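Local atomic coordinates of cysteine protease-like VirA (PDB entry 3EB8), a protein that is a secreted virulence effector of Shigella flexneri, required for entry into epithelial cells and for spreading within and between them. Residues N76-L79 / S80-P84. Residues are numbered along the deposited sequence; the frame is centred on the assembly and turned at random.
Sequences NNLL and SSLPP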
# COMPACT_ATOMS: atom_id res chain seq x y z
N ASN A 76 -10.58 -18.13 -5.59
CA ASN A 76 -9.78 -17.69 -4.45
C ASN A 76 -8.32 -18.02 -4.72
O ASN A 76 -7.41 -17.29 -4.32
CB ASN A 76 -10.28 -18.31 -3.14
CG ASN A 76 -11.53 -17.63 -2.62
OD1 ASN A 76 -11.52 -16.44 -2.30
ND2 ASN A 76 -12.63 -18.38 -2.55
N ASN A 77 -8.10 -19.11 -5.44
CA ASN A 77 -6.77 -19.44 -5.91
C ASN A 77 -6.26 -18.33 -6.84
O ASN A 77 -5.12 -17.86 -6.74
CB ASN A 77 -6.82 -20.78 -6.66
CG ASN A 77 -5.46 -21.37 -6.89
OD1 ASN A 77 -4.88 -21.21 -7.98
ND2 ASN A 77 -4.92 -22.04 -5.88
N LEU A 78 -7.13 -17.88 -7.74
CA LEU A 78 -6.80 -16.80 -8.66
C LEU A 78 -6.47 -15.53 -7.90
O LEU A 78 -5.50 -14.85 -8.20
CB LEU A 78 -7.95 -16.54 -9.64
CG LEU A 78 -7.75 -15.45 -10.70
CD1 LEU A 78 -8.67 -15.68 -11.89
CD2 LEU A 78 -8.00 -14.09 -10.12
N LEU A 79 -7.28 -15.20 -6.90
CA LEU A 79 -7.03 -14.00 -6.12
C LEU A 79 -5.65 -13.98 -5.45
O LEU A 79 -5.01 -12.93 -5.35
CB LEU A 79 -8.12 -13.83 -5.07
CG LEU A 79 -9.47 -13.39 -5.63
CD1 LEU A 79 -10.49 -13.19 -4.51
CD2 LEU A 79 -9.30 -12.13 -6.46
N SER A 80 -5.21 -15.14 -4.98
CA SER A 80 -3.94 -15.21 -4.27
C SER A 80 -2.76 -15.04 -5.22
O SER A 80 -1.67 -14.69 -4.79
CB SER A 80 -3.82 -16.51 -3.46
OG SER A 80 -3.70 -17.63 -4.31
N SER A 81 -2.98 -15.24 -6.51
CA SER A 81 -1.88 -15.13 -7.45
C SER A 81 -1.84 -13.78 -8.19
O SER A 81 -0.91 -13.53 -8.97
CB SER A 81 -1.92 -16.29 -8.45
OG SER A 81 -3.02 -16.14 -9.33
N LEU A 82 -2.85 -12.94 -7.98
CA LEU A 82 -2.84 -11.59 -8.57
C LEU A 82 -1.72 -10.72 -7.96
O LEU A 82 -1.30 -10.93 -6.83
CB LEU A 82 -4.20 -10.90 -8.40
CG LEU A 82 -5.40 -11.47 -9.17
CD1 LEU A 82 -6.66 -10.74 -8.80
CD2 LEU A 82 -5.18 -11.41 -10.67
N PRO A 83 -1.25 -9.73 -8.71
CA PRO A 83 -0.22 -8.85 -8.13
C PRO A 83 -0.82 -7.92 -7.05
O PRO A 83 -2.04 -7.73 -7.01
CB PRO A 83 0.27 -8.02 -9.32
CG PRO A 83 -0.46 -8.55 -10.52
CD PRO A 83 -1.66 -9.30 -10.05
N PRO A 84 0.04 -7.32 -6.22
CA PRO A 84 -0.39 -6.37 -5.19
C PRO A 84 -0.92 -5.08 -5.84
O PRO A 84 -0.25 -4.05 -5.81
CB PRO A 84 0.91 -6.05 -4.45
CG PRO A 84 1.98 -6.25 -5.52
CD PRO A 84 1.50 -7.50 -6.21
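S80 reaches back to N76 and N77 with both its backbone N and its hydroxyl. Its N donates to N76 O at 3.1 Å, an ordinary i to i-4 helix bond, while its hydroxyl turns back to N77 O, with OG 2.8 Å away. With chi1 at 69°, OG of S80 is tucked over its own backbone and faces N77 O. S81 does the same one residue on, its OG donating to L78 O over 3.0 Å. Here the backbone joins in, for S81 N lies 3.1 Å from L78 O, an i to i-3 bond made well above the carbonyl plane (62° out of it) and from the same face as the hydroxyl. At L82 the chain leaves the helix, and its N makes just weak bonds, to L78 O and L79 O. The L82 side chain points back toward 76-79, its CD1 3.8 Å from L79 CD2 and its CG 3.8 Å from L78 CD2. M20 of helix 12-21 touches both S81 and L82, and L89 and H93 pack on L79. This is the C-terminal turn of helix 72-81, which follows the five-stranded antiparallel sheet; as its bonding tightens toward a 3-10 pattern, the serine hydroxyls give N77 O and L78 O side-chain donors where regular helix bonds fade, probably helping to satisfy these carbonyls.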